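PDB 2ZZR: unsaturated glucuronyl hydrolase from Streptococcus agalactiae, which hydrolyses unsaturated glycosaminoglycan disaccharides from chondroitin, hyaluronan and heparin, releasing the 4-deoxy-4,5-didehydro uronic acid at their non-reducing end. Local coordinates for residues Pro53-Asn57 against Asn58-Val62; Gln85-Lys88 against Leu89-Ala93; Asn200-Tyr203 against Ala204-Asn208; Lys263-Gln266 against Gln267-Leu270; Gly374-Trp377 against Gly378-Tyr381. One frame throughout, in Å; residues are numbered along the deposited sequence. Where two conformers were deposited one is given.

Contact 1. Residues Pro53-Asn57 against Asn58-Val62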
loop_
_atom_site.group_PDB
_atom_site.type_symbol
_atom_site.label_atom_id
_atom_site.label_comp_id
_atom_site.label_asym_id
_atom_site.label_seq_id
_atom_site.Cartn_x
_atom_site.Cartn_y
_atom_site.Cartn_z
ATOM N N PRO A 53 -14.106 -4.441 1.467
ATOM C CA PRO A 53 -12.928 -4.040 0.686
ATOM C C PRO A 53 -13.216 -2.949 -0.340
ATOM O O PRO A 53 -12.466 -1.969 -0.416
ATOM C CB PRO A 53 -12.508 -5.348 0.002
ATOM C CG PRO A 53 -12.885 -6.390 1.002
ATOM C CD PRO A 53 -14.195 -5.910 1.597
ATOM N N ALA A 54 -14.292 -3.112 -1.110
ATOM C CA ALA A 54 -14.681 -2.138 -2.121
ATOM C C ALA A 54 -16.146 -1.737 -1.979
ATOM O O ALA A 54 -16.921 -2.407 -1.283
ATOM C CB ALA A 54 -14.415 -2.691 -3.520
ATOM N N THR A 55 -16.510 -0.640 -2.637
ATOM C CA THR A 55 -17.887 -0.155 -2.647
ATOM C C THR A 55 -18.706 -0.910 -3.695
ATOM O O THR A 55 -18.149 -1.598 -4.560
ATOM C CB THR A 55 -17.955 1.356 -2.956
ATOM O OG1 THR A 55 -17.421 1.607 -4.259
ATOM C CG2 THR A 55 -17.180 2.184 -1.909
ATOM N N PHE A 56 -20.029 -0.772 -3.596
ATOM C CA PHE A 56 -20.983 -1.335 -4.553
ATOM C C PHE A 56 -21.853 -0.178 -5.002
ATOM O O PHE A 56 -22.590 0.393 -4.192
ATOM C CB PHE A 56 -21.852 -2.397 -3.878
ATOM C CG PHE A 56 -21.085 -3.592 -3.378
ATOM C CD1 PHE A 56 -21.003 -4.750 -4.151
ATOM C CD2 PHE A 56 -20.455 -3.569 -2.133
ATOM C CE1 PHE A 56 -20.298 -5.862 -3.696
ATOM C CE2 PHE A 56 -19.743 -4.676 -1.668
ATOM C CZ PHE A 56 -19.667 -5.828 -2.449
ATOM N N ASN A 57 -21.753 0.178 -6.282
ATOM C CA ASN A 57 -22.371 1.404 -6.798
ATOM C C ASN A 57 -21.972 2.621 -5.945
ATOM O O ASN A 57 -22.793 3.490 -5.626
ATOM C CB ASN A 57 -23.897 1.244 -6.915
ATOM C CG ASN A 57 -24.297 0.087 -7.827
ATOM O OD1 ASN A 57 -25.136 -0.741 -7.463
ATOM N ND2 ASN A 57 -23.690 0.020 -9.012
ATOM N N ASN A 58 -20.694 2.634 -5.561
ATOM C CA ASN A 58 -20.078 3.690 -4.739
ATOM C C ASN A 58 -20.552 3.799 -3.291
ATOM O O ASN A 58 -20.277 4.793 -2.610
ATOM C CB ASN A 58 -20.077 5.038 -5.468
ATOM C CG ASN A 58 -19.070 5.069 -6.596
ATOM O OD1 ASN A 58 -18.011 4.440 -6.506
ATOM N ND2 ASN A 58 -19.390 5.787 -7.667
ATOM N N ILE A 59 -21.222 2.753 -2.816
ATOM C CA ILE A 59 -21.598 2.641 -1.411
ATOM C C ILE A 59 -20.999 1.372 -0.793
ATOM O O ILE A 59 -21.260 0.257 -1.263
ATOM C CB ILE A 59 -23.155 2.649 -1.226
ATOM C CG1 ILE A 59 -23.786 3.915 -1.842
ATOM C CG2 ILE A 59 -23.538 2.447 0.240
ATOM C CD1 ILE A 59 -23.396 5.243 -1.174
ATOM N N TYR A 60 -20.190 1.544 0.252
ATOM C CA TYR A 60 -19.654 0.408 0.999
ATOM C C TYR A 60 -20.786 -0.384 1.628
ATOM O O TYR A 60 -21.805 0.183 2.015
ATOM C CB TYR A 60 -18.739 0.869 2.131
ATOM C CG TYR A 60 -17.358 1.309 1.713
ATOM C CD1 TYR A 60 -16.426 0.388 1.223
ATOM C CD2 TYR A 60 -16.969 2.645 1.841
ATOM C CE1 TYR A 60 -15.145 0.796 0.849
ATOM C CE2 TYR A 60 -15.691 3.060 1.468
ATOM C CZ TYR A 60 -14.791 2.132 0.974
ATOM O OH TYR A 60 -13.530 2.539 0.607
ATOM N N LYS A 61 -20.599 -1.696 1.716
ATOM C CA LYS A 61 -21.386 -2.512 2.621
ATOM C C LYS A 61 -20.655 -2.600 3.958
ATOM O O LYS A 61 -19.502 -2.166 4.080
ATOM C CB LYS A 61 -21.664 -3.897 2.020
ATOM C CG LYS A 61 -22.724 -3.865 0.925
ATOM C CD LYS A 61 -22.846 -5.190 0.181
ATOM C CE LYS A 61 -23.723 -5.014 -1.041
ATOM N NZ LYS A 61 -23.761 -6.244 -1.878
ATOM N N VAL A 62 -21.335 -3.148 4.960
ATOM C CA VAL A 62 -20.803 -3.243 6.314
ATOM C C VAL A 62 -20.455 -4.695 6.631
ATOM O O VAL A 62 -21.244 -5.603 6.335
ATOM C CB VAL A 62 -21.818 -2.698 7.352
ATOM C CG1 VAL A 62 -21.215 -2.701 8.739
ATOM C CG2 VAL A 62 -22.271 -1.292 6.973
#
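The shortest polar bond across the turn runs from Phe56 N to Ile59 O, 2.8 Å, with an N-H...O angle of 164°; its return bond, Ile59 N to Phe56 O, is 3.1 Å. Both donors stand well above the plane of the carbonyl they reach, and together they make Phe56 and Ile59 an antiparallel hydrogen-bonded pair. Between them Asn57 and Asn58 both take positive phi, as the two central positions of a type I' turn require.

Beyond this pair the side chains close two aromatic contacts. With CG beside its backbone N (chi1 -75°) and the rest of the chain extended, Lys61 crosses Phe56 at about a right angle. Its CD meets Phe56 CE2 at 3.6 Å, CE makes a CH-pi contact, and NZ stands 3.9 Å from the centroid of the Phe56 ring, close to the ring normal: a cation-pi pair. Thr55 turns its methyl onto the Tyr60 ring, where CG2 lies 3.5 Å from the ring centroid and almost exactly on the normal. The hydroxyl branch of Thr55 is thereby left to bond Glu373, whose carboxylate also accepts from Asn57 N and Asn58 N and so holds the turn. Tyr60 OH bonds Asp379. The whole is a beta hairpin with a two-residue type I' turn, joining strands 50-56 and 59-63.

Contact 2. Residues Gln85-Lys88 against Leu89-Ala93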
loop_
_atom_site.group_PDB
_atom_site.type_symbol
_atom_site.label_atom_id
_atom_site.label_comp_id
_atom_site.label_asym_id
_atom_site.label_seq_id
_atom_site.Cartn_x
_atom_site.Cartn_y
_atom_site.Cartn_z
ATOM N N GLN A 85 -7.172 15.977 16.294
ATOM C CA GLN A 85 -7.088 15.600 17.714
ATOM C C GLN A 85 -8.458 15.398 18.391
ATOM O O GLN A 85 -8.603 15.632 19.595
ATOM C CB GLN A 85 -6.233 16.614 18.502
ATOM C CG GLN A 85 -4.793 16.787 18.003
ATOM C CD GLN A 85 -4.671 17.711 16.795
ATOM O OE1 GLN A 85 -5.347 18.738 16.705
ATOM N NE2 GLN A 85 -3.797 17.349 15.865
ATOM N N ASP A 86 -9.452 14.962 17.618
ATOM C CA ASP A 86 -10.805 14.719 18.131
ATOM C C ASP A 86 -10.837 13.394 18.880
ATOM O O ASP A 86 -10.649 12.327 18.288
ATOM C CB ASP A 86 -11.825 14.730 16.983
ATOM C CG ASP A 86 -13.279 14.562 17.447
ATOM O OD1 ASP A 86 -13.559 14.501 18.663
ATOM O OD2 ASP A 86 -14.162 14.497 16.567
ATOM N N LYS A 87 -11.075 13.477 20.188
ATOM C CA LYS A 87 -11.165 12.306 21.060
ATOM C C LYS A 87 -12.174 11.260 20.555
ATOM O O LYS A 87 -11.991 10.065 20.785
ATOM C CB LYS A 87 -11.525 12.745 22.485
ATOM C CG LYS A 87 -10.804 11.973 23.591
ATOM C CD LYS A 87 -11.582 10.743 24.057
ATOM C CE LYS A 87 -12.597 11.069 25.154
ATOM N NZ LYS A 87 -11.952 11.238 26.495
ATOM N N LYS A 88 -13.224 11.718 19.869
ATOM C CA LYS A 88 -14.242 10.830 19.300
ATOM C C LYS A 88 -13.633 9.835 18.301
ATOM O O LYS A 88 -14.024 8.662 18.257
ATOM C CB LYS A 88 -15.344 11.641 18.612
ATOM C CG LYS A 88 -16.521 10.800 18.109
ATOM C CD LYS A 88 -17.196 11.418 16.890
ATOM C CE LYS A 88 -18.155 12.535 17.275
ATOM N NZ LYS A 88 -18.474 13.402 16.105
ATOM N N LEU A 89 -12.681 10.316 17.505
ATOM C CA LEU A 89 -11.982 9.468 16.537
ATOM C C LEU A 89 -11.118 8.425 17.234
ATOM O O LEU A 89 -11.128 7.253 16.857
ATOM C CB LEU A 89 -11.137 10.320 15.584
ATOM C CG LEU A 89 -11.914 11.246 14.648
ATOM C CD1 LEU A 89 -10.966 12.188 13.942
ATOM C CD2 LEU A 89 -12.744 10.469 13.636
ATOM N N LYS A 90 -10.378 8.857 18.250
ATOM C CA LYS A 90 -9.562 7.960 19.055
ATOM C C LYS A 90 -10.423 6.887 19.718
ATOM O O LYS A 90 -10.045 5.714 19.756
ATOM C CB LYS A 90 -8.780 8.745 20.112
ATOM C CG LYS A 90 -8.028 7.877 21.095
ATOM C CD LYS A 90 -7.349 8.711 22.160
ATOM C CE LYS A 90 -6.635 7.827 23.167
ATOM N NZ LYS A 90 -5.722 8.626 24.032
ATOM N N ASN A 91 -11.579 7.293 20.239
ATOM C CA ASN A 91 -12.496 6.354 20.870
ATOM C C ASN A 91 -12.883 5.199 19.954
ATOM O O ASN A 91 -12.791 4.036 20.353
ATOM C CB ASN A 91 -13.745 7.071 21.384
ATOM C CG ASN A 91 -13.488 7.839 22.663
ATOM O OD1 ASN A 91 -12.474 7.633 23.338
ATOM N ND2 ASN A 91 -14.415 8.726 23.012
ATOM N N ILE A 92 -13.300 5.515 18.732
ATOM C CA ILE A 92 -13.718 4.466 17.797
ATOM C C ILE A 92 -12.519 3.672 17.269
ATOM O O ILE A 92 -12.577 2.445 17.189
ATOM C CB ILE A 92 -14.652 4.986 16.659
ATOM C CG1 ILE A 92 -15.151 3.829 15.776
ATOM C CG2 ILE A 92 -13.988 6.084 15.826
ATOM C CD1 ILE A 92 -15.912 2.724 16.541
ATOM N N ALA A 93 -11.430 4.372 16.951
ATOM C CA ALA A 93 -10.223 3.715 16.442
ATOM C C ALA A 93 -9.624 2.754 17.470
ATOM O O ALA A 93 -9.176 1.656 17.121
ATOM C CB ALA A 93 -9.198 4.754 15.985
#
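Leu89 N donates to Asp86 O at 3.0 Å with a bent N-H...O angle of 133°, the first of the backbone bonds that make up most of this contact; Lys90 N reaches the same oxygen only weakly, at 3.5 Å. From the next residue on the bonds follow the regular i to i+4 pattern: Asn91 N to Lys87 O is 2.9 Å and Ile92 N to Lys88 O is 3.3 Å.

The capping bond is of a different kind. Asp86 holds CG anti to its backbone N (chi1 -177°), which folds the carboxylate back over the first turn; there OD1 accepts from Lys88 N at 3.1 Å, met from above the carboxylate plane. Asp86 is thus the N-cap of helix 87-105, following directly on Gln85, whose positive phi breaks the chain out of helix 70-84. The other oxygen, OD2, is bonded by Tyr40 OH of helix 25-46, and each carboxylate oxygen has its own partner. Its negative charge beside the helix start would probably be favoured by the helix dipole.

Van der Waals contacts complete the set. Lys87 bends at chi2, chi3 and chi4 and crosses the Asn91 amide at a slant, its CD 3.3 Å from Asn91 OD1. On the buried side Asp86 CB lies 4.1 Å from Leu89 CD1, and Leu89 continues inward against Tyr40 and Ile43 on helix 25-46 and Ala80 and Asn84 on helix 70-84.

Contact 3. Residues Asn200-Tyr203 against Ala204-Asn208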
loop_
_atom_site.group_PDB
_atom_site.type_symbol
_atom_site.label_atom_id
_atom_site.label_comp_id
_atom_site.label_asym_id
_atom_site.label_seq_id
_atom_site.Cartn_x
_atom_site.Cartn_y
_atom_site.Cartn_z
ATOM N N ASN A 200 15.374 -11.145 4.005
ATOM C CA ASN A 200 15.364 -12.272 3.064
ATOM C C ASN A 200 14.187 -12.176 2.121
ATOM O O ASN A 200 14.340 -12.356 0.906
ATOM C CB ASN A 200 15.320 -13.616 3.795
ATOM C CG ASN A 200 16.636 -13.966 4.460
ATOM O OD1 ASN A 200 17.637 -13.274 4.282
ATOM N ND2 ASN A 200 16.638 -15.046 5.238
ATOM N N HIS A 201 13.016 -11.886 2.686
ATOM C CA HIS A 201 11.810 -11.724 1.877
ATOM C C HIS A 201 11.955 -10.578 0.896
ATOM O O HIS A 201 11.539 -10.688 -0.256
ATOM C CB HIS A 201 10.555 -11.510 2.722
ATOM C CG HIS A 201 9.324 -11.352 1.891
ATOM N ND1 HIS A 201 8.525 -12.421 1.546
ATOM C CD2 HIS A 201 8.795 -10.270 1.272
ATOM C CE1 HIS A 201 7.538 -11.999 0.777
ATOM N NE2 HIS A 201 7.681 -10.697 0.592
ATOM N N PHE A 202 12.543 -9.471 1.347
ATOM C CA PHE A 202 12.750 -8.361 0.445
ATOM C C PHE A 202 13.565 -8.772 -0.786
ATOM O O PHE A 202 13.158 -8.514 -1.913
ATOM C CB PHE A 202 13.404 -7.129 1.100
ATOM C CG PHE A 202 13.603 -6.024 0.112
ATOM C CD1 PHE A 202 12.562 -5.142 -0.176
ATOM C CD2 PHE A 202 14.779 -5.945 -0.633
ATOM C CE1 PHE A 202 12.711 -4.156 -1.151
ATOM C CE2 PHE A 202 14.940 -4.972 -1.603
ATOM C CZ PHE A 202 13.899 -4.071 -1.871
ATOM N N TYR A 203 14.712 -9.409 -0.566
ATOM C CA TYR A 203 15.579 -9.783 -1.689
ATOM C C TYR A 203 14.971 -10.851 -2.586
ATOM O O TYR A 203 15.146 -10.802 -3.791
ATOM C CB TYR A 203 16.979 -10.176 -1.212
ATOM C CG TYR A 203 17.790 -8.983 -0.756
ATOM C CD1 TYR A 203 18.183 -8.850 0.574
ATOM C CD2 TYR A 203 18.140 -7.969 -1.654
ATOM C CE1 TYR A 203 18.925 -7.750 0.997
ATOM C CE2 TYR A 203 18.881 -6.859 -1.241
ATOM C CZ TYR A 203 19.269 -6.761 0.087
ATOM O OH TYR A 203 20.004 -5.670 0.514
ATOM N N ALA A 204 14.246 -11.797 -1.994
ATOM C CA ALA A 204 13.513 -12.797 -2.782
ATOM C C ALA A 204 12.515 -12.105 -3.712
ATOM O O ALA A 204 12.356 -12.487 -4.880
ATOM C CB ALA A 204 12.812 -13.788 -1.864
ATOM N N SER A 205 11.867 -11.061 -3.201
ATOM C CA SER A 205 10.945 -10.276 -4.004
ATOM C C SER A 205 11.690 -9.490 -5.088
ATOM O O SER A 205 11.378 -9.604 -6.281
ATOM C CB SER A 205 10.144 -9.330 -3.110
ATOM O OG SER A 205 9.369 -10.049 -2.165
ATOM N N ALA A 206 12.684 -8.707 -4.667
ATOM C CA ALA A 206 13.420 -7.816 -5.566
ATOM C C ALA A 206 14.025 -8.555 -6.755
ATOM O O ALA A 206 14.030 -8.050 -7.877
ATOM C CB ALA A 206 14.518 -7.075 -4.798
ATOM N N ASN A 207 14.541 -9.752 -6.499
ATOM C CA ASN A 207 15.257 -10.481 -7.534
ATOM C C ASN A 207 14.366 -11.278 -8.476
ATOM O O ASN A 207 14.830 -11.755 -9.522
ATOM C CB ASN A 207 16.337 -11.358 -6.907
ATOM C CG ASN A 207 17.622 -10.591 -6.676
ATOM O OD1 ASN A 207 18.079 -9.864 -7.558
ATOM N ND2 ASN A 207 18.205 -10.740 -5.501
ATOM N N ASN A 208 13.084 -11.383 -8.129
ATOM C CA ASN A 208 12.185 -12.299 -8.832
ATOM C C ASN A 208 10.836 -11.695 -9.216
ATOM O O ASN A 208 10.452 -11.727 -10.389
ATOM C CB ASN A 208 12.003 -13.584 -8.020
ATOM C CG ASN A 208 13.314 -14.313 -7.773
ATOM O OD1 ASN A 208 13.935 -14.832 -8.706
ATOM N ND2 ASN A 208 13.743 -14.355 -6.522
HETATM O O HOH W 1 6.683 -9.389 -1.690
#
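Two torsions bring His201 and Ser205 together: His201 CG is anti to its backbone N (chi1 -180°), and Ser205 OG lies beside its own N, anti to the carbonyl carbon (chi1 -61°). That second setting turns the hydroxyl back along the helix, where OG donates to His201 O at 3.0 Å. Ser205 N donates to the same oxygen, also at 3.0 Å, and the two donors approach from opposite faces of the carbonyl plane, a double grip by one serine.

A water bridges the side chains, 2.8 Å from His201 NE2 and 2.8 Å from Ser205 OG, to which it donates. The imidazole is fixed from its other nitrogen as well, since ND1 bonds the backbone N of Ile157. These residues lie on successive turns of helix 192-209, one of the helices of the alpha barrel; the His201 side chain is about 8 Å from that of Asp174, the proton donor.

One residue on along the helix, Phe202 CE2 packs against Ala206 CB at 3.8 Å, and the ring continues onto Leu176, Ser258 and Met262. Toward its end the helix widens into a pi-type turn at 205-208. There Asn208 ND2 donates to Ala204 O at 2.8 Å, in the carbonyl plane and on a lone pair. Tyr203, meanwhile, sends its OH to Asp264 at the start of another helix.

Contact 4. Residues Lys263-Gln266 against Gln267-Leu270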
loop_
_atom_site.group_PDB
_atom_site.type_symbol
_atom_site.label_atom_id
_atom_site.label_comp_id
_atom_site.label_asym_id
_atom_site.label_seq_id
_atom_site.Cartn_x
_atom_site.Cartn_y
_atom_site.Cartn_z
ATOM N N LYS A 263 18.772 0.354 4.084
ATOM C CA LYS A 263 19.738 1.331 3.565
ATOM C C LYS A 263 20.693 0.738 2.531
ATOM O O LYS A 263 21.908 0.981 2.552
ATOM C CB LYS A 263 20.488 2.016 4.716
ATOM C CG LYS A 263 19.588 2.912 5.580
ATOM C CD LYS A 263 18.912 3.975 4.709
ATOM C CE LYS A 263 18.081 4.961 5.518
ATOM N NZ LYS A 263 18.832 6.244 5.706
ATOM N N ASP A 264 20.124 -0.044 1.622
ATOM C CA ASP A 264 20.872 -0.602 0.503
ATOM C C ASP A 264 20.583 0.273 -0.705
ATOM O O ASP A 264 19.439 0.361 -1.140
ATOM C CB ASP A 264 20.428 -2.057 0.278
ATOM C CG ASP A 264 21.075 -2.710 -0.937
ATOM O OD1 ASP A 264 21.917 -2.084 -1.619
ATOM O OD2 ASP A 264 20.718 -3.876 -1.207
ATOM N N TYR A 265 21.611 0.934 -1.236
ATOM C CA TYR A 265 21.425 1.823 -2.385
ATOM C C TYR A 265 20.834 1.121 -3.620
ATOM O O TYR A 265 20.198 1.766 -4.455
ATOM C CB TYR A 265 22.722 2.566 -2.749
ATOM C CG TYR A 265 22.506 3.600 -3.826
ATOM C CD1 TYR A 265 22.837 3.328 -5.159
ATOM C CD2 TYR A 265 21.932 4.840 -3.524
ATOM C CE1 TYR A 265 22.621 4.265 -6.152
ATOM C CE2 TYR A 265 21.708 5.787 -4.515
ATOM C CZ TYR A 265 22.053 5.491 -5.827
ATOM O OH TYR A 265 21.827 6.420 -6.809
ATOM N N GLN A 266 21.035 -0.194 -3.725
ATOM C CA GLN A 266 20.387 -0.980 -4.788
ATOM C C GLN A 266 18.863 -0.778 -4.783
ATOM O O GLN A 266 18.209 -0.885 -5.819
ATOM C CB GLN A 266 20.680 -2.466 -4.622
ATOM C CG GLN A 266 22.130 -2.857 -4.798
ATOM C CD GLN A 266 22.324 -4.343 -4.655
ATOM O OE1 GLN A 266 22.087 -4.915 -3.586
ATOM N NE2 GLN A 266 22.755 -4.983 -5.729
ATOM N N GLN A 267 18.308 -0.504 -3.604
ATOM C CA GLN A 267 16.870 -0.279 -3.473
ATOM C C GLN A 267 16.435 1.045 -4.093
ATOM O O GLN A 267 15.340 1.150 -4.651
ATOM C CB GLN A 267 16.457 -0.341 -2.003
ATOM C CG GLN A 267 16.671 -1.702 -1.371
ATOM C CD GLN A 267 16.461 -1.682 0.126
ATOM O OE1 GLN A 267 17.151 -0.966 0.844
ATOM N NE2 GLN A 267 15.519 -2.498 0.611
ATOM N N ILE A 268 17.286 2.062 -3.993
ATOM C CA ILE A 268 17.009 3.337 -4.644
ATOM C C ILE A 268 16.985 3.147 -6.168
ATOM O O ILE A 268 16.101 3.661 -6.849
ATOM C CB ILE A 268 18.015 4.432 -4.200
ATOM C CG1 ILE A 268 17.652 4.926 -2.788
ATOM C CG2 ILE A 268 18.042 5.605 -5.196
ATOM C CD1 ILE A 268 18.679 5.859 -2.155
ATOM N N ILE A 269 17.944 2.388 -6.695
ATOM C CA ILE A 269 17.970 2.118 -8.137
ATOM C C ILE A 269 16.733 1.312 -8.569
ATOM O O ILE A 269 16.109 1.621 -9.594
ATOM C CB ILE A 269 19.298 1.437 -8.574
ATOM C CG1 ILE A 269 20.498 2.373 -8.330
ATOM C CG2 ILE A 269 19.244 1.007 -10.043
ATOM C CD1 ILE A 269 20.352 3.786 -8.873
ATOM N N LEU A 270 16.363 0.319 -7.767
ATOM C CA LEU A 270 15.164 -0.474 -8.036
ATOM C C LEU A 270 13.913 0.407 -8.021
ATOM O O LEU A 270 13.032 0.266 -8.878
ATOM C CB LEU A 270 15.042 -1.622 -7.037
ATOM C CG LEU A 270 14.145 -2.784 -7.477
ATOM C CD1 LEU A 270 14.724 -3.496 -8.714
ATOM C CD2 LEU A 270 13.958 -3.752 -6.341
#
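Asp264 and Gln267 interlock tightly at the start of helix 265-280. Gln267 N donates to Asp264 O at 2.8 Å, and Gln267 OE1 accepts from Asp264 N at 3.2 Å, with an N-H...O angle of 152°. The Gln267 side chain reaches back to Asp264, its OE1 3.5 Å from Asp264 CB. Asp264 OD1 in turn accepts from the backbone N of Gln266 at 3.0 Å, met from above the carboxylate plane; this becomes possible because CG is anti to the backbone N (chi1 176°). Asp264 and Gln267 form a capping box, the Asp264 carboxylate taking the N of Gln266, and Phe202, Tyr259 and Met262 pack around Gln267 on this buried side.

The opposite character belongs to Tyr265, an exposed residue. Its ring lies across Ile268 at about a right angle, with Ile268 CB over one face and CD1 3.7 Å from Tyr265 CD2. Ile269 slants past, its CD1 3.6 Å from Tyr265 CE1. The ring's contacts here are apolar, near a bound glycerol that probably came from the crystallisation liquor, while Tyr265 O accepts from Ile269 N at 3.2 Å.

Chemically, the N-H groups of Asp264 and Gln266 at the helix start are taken up by side chains. Each oxygen of the carboxylate has a partner, Gln266 N on OD1 and Tyr203 OH on OD2, and the amide ends of the first turn would probably stabilise its negative charge.

Contact 5. Residues Gly374-Trp377 against Gly378-Tyr381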
loop_
_atom_site.group_PDB
_atom_site.type_symbol
_atom_site.label_atom_id
_atom_site.label_comp_id
_atom_site.label_asym_id
_atom_site.label_seq_id
_atom_site.Cartn_x
_atom_site.Cartn_y
_atom_site.Cartn_z
ATOM N N GLY A 374 -14.993 2.694 -5.357
ATOM C CA GLY A 374 -14.087 3.064 -4.283
ATOM C C GLY A 374 -13.601 1.810 -3.577
ATOM O O GLY A 374 -14.279 0.773 -3.577
ATOM N N ASN A 375 -12.414 1.886 -2.991
ATOM C CA ASN A 375 -11.935 0.803 -2.141
ATOM C C ASN A 375 -11.194 1.361 -0.933
ATOM O O ASN A 375 -10.734 2.513 -0.949
ATOM C CB ASN A 375 -11.131 -0.257 -2.921
ATOM C CG ASN A 375 -9.949 0.325 -3.690
ATOM O OD1 ASN A 375 -9.829 0.157 -4.908
ATOM N ND2 ASN A 375 -9.062 0.992 -2.978
ATOM N N ILE A 376 -11.115 0.561 0.121
ATOM C CA ILE A 376 -10.688 1.092 1.415
ATOM C C ILE A 376 -9.181 1.361 1.497
ATOM O O ILE A 376 -8.757 2.284 2.199
ATOM C CB ILE A 376 -11.223 0.243 2.602
ATOM C CG1 ILE A 376 -11.067 0.985 3.943
ATOM C CG2 ILE A 376 -10.588 -1.159 2.625
ATOM C CD1 ILE A 376 -11.774 2.355 3.982
ATOM N N TRP A 377 -8.377 0.579 0.776
ATOM C CA TRP A 377 -6.930 0.865 0.737
ATOM C C TRP A 377 -6.631 2.120 -0.096
ATOM O O TRP A 377 -5.742 2.902 0.246
ATOM C CB TRP A 377 -6.111 -0.350 0.255
ATOM C CG TRP A 377 -6.502 -0.823 -1.104
ATOM C CD1 TRP A 377 -5.927 -0.480 -2.294
ATOM C CD2 TRP A 377 -7.568 -1.728 -1.416
ATOM N NE1 TRP A 377 -6.575 -1.117 -3.335
ATOM C CE2 TRP A 377 -7.583 -1.890 -2.820
ATOM C CE3 TRP A 377 -8.514 -2.417 -0.642
ATOM C CZ2 TRP A 377 -8.508 -2.714 -3.470
ATOM C CZ3 TRP A 377 -9.436 -3.234 -1.290
ATOM C CH2 TRP A 377 -9.426 -3.367 -2.689
ATOM N N GLY A 378 -7.386 2.318 -1.175
ATOM C CA GLY A 378 -7.285 3.542 -1.972
ATOM C C GLY A 378 -7.656 4.757 -1.143
ATOM O O GLY A 378 -6.973 5.781 -1.195
ATOM N N ASP A 379 -8.728 4.639 -0.360
ATOM C CA ASP A 379 -9.117 5.701 0.575
ATOM C C ASP A 379 -7.998 5.978 1.568
ATOM O O ASP A 379 -7.632 7.138 1.798
ATOM C CB ASP A 379 -10.370 5.303 1.354
ATOM C CG ASP A 379 -11.635 5.386 0.521
ATOM O OD1 ASP A 379 -11.567 5.711 -0.686
ATOM O OD2 ASP A 379 -12.715 5.124 1.096
ATOM N N TYR A 380 -7.463 4.901 2.144
ATOM C CA TYR A 380 -6.402 5.012 3.127
ATOM C C TYR A 380 -5.151 5.708 2.553
ATOM O O TYR A 380 -4.646 6.667 3.153
ATOM C CB TYR A 380 -6.024 3.656 3.769
ATOM C CG TYR A 380 -4.808 3.873 4.626
ATOM C CD1 TYR A 380 -3.534 3.658 4.112
ATOM C CD2 TYR A 380 -4.924 4.416 5.908
ATOM C CE1 TYR A 380 -2.404 3.931 4.858
ATOM C CE2 TYR A 380 -3.792 4.691 6.672
ATOM C CZ TYR A 380 -2.536 4.451 6.130
ATOM O OH TYR A 380 -1.393 4.721 6.835
ATOM N N TYR A 381 -4.645 5.225 1.416
ATOM C CA TYR A 381 -3.408 5.791 0.858
ATOM C C TYR A 381 -3.588 7.213 0.314
ATOM O O TYR A 381 -2.655 8.023 0.344
ATOM C CB TYR A 381 -2.765 4.848 -0.171
ATOM C CG TYR A 381 -2.211 3.593 0.473
ATOM C CD1 TYR A 381 -1.153 3.661 1.384
ATOM C CD2 TYR A 381 -2.744 2.333 0.170
ATOM C CE1 TYR A 381 -0.650 2.514 1.993
ATOM C CE2 TYR A 381 -2.243 1.186 0.766
ATOM C CZ TYR A 381 -1.198 1.278 1.665
ATOM O OH TYR A 381 -0.713 0.146 2.256
HETATM O O HOH W 2 -11.011 4.368 -3.153
#
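Asp379 CB packs on the first turn of helix 376-390, 3.5 Å from Ile376 O and 3.6 Å from Asn375 O, the latter residue standing at the N-cap position. With CG beside the backbone N and anti to the carbonyl carbon (chi1 -75°), the carboxylate turns back toward the N-terminus, and CG itself comes 3.4 Å from Asn375 O. At the tip OD1 lies 2.9 Å from a water that also accepts from Asn375 N, and it takes the backbone N of Leu358. OD2 passes Ile376 CD1 at 4.1 Å, the two side chains crossing at about a right angle, and accepts from Leu357 N as well as from the hairpin tyrosine, Tyr60.

The backbone below is regular. Asp379 N donates to Asn375 O at 3.0 Å in the carbonyl plane, and Tyr381 N to Trp377 O at 2.8 Å. Trp377 CB meets Tyr381 CE2 at 4.2 Å. The indole goes on to Trp68 and Tyr363, with Arg246, a substrate-binding residue, beside it.

The chemistry is that of a buried carboxylate satisfied by Leu358 N on OD1 and by two donors on OD2, with the water as a close neighbour. Such a density of donors, close to a helix start, would probably favour its ionised form, and ties the helix to the 357-358 loop and the hairpin.

How the contacts relate
The five contacts form two touching pairs and one outlier. Contacts 1 and 5, centres about 11 Å apart, join through Tyr60 OH to Asp379 OD2 and through Thr55 N to Gly374 O, both 2.8 Å. Contacts 3 and 4, centres about 13 Å apart, join through Tyr203 OH to Asp264 OD2 at 2.6 Å, with Ala206 packing on Leu270. Contact 1 lies across the chain's centre from contacts 3 and 4, about 34 and 38 Å away centre to centre. Contact 5 comes closest to substrate-binding residues, the Trp377 side chain about 3 Å from that of Arg246 and Tyr381 about 4 Å from Trp250. Contact 2 sits at the surface, away from the sites.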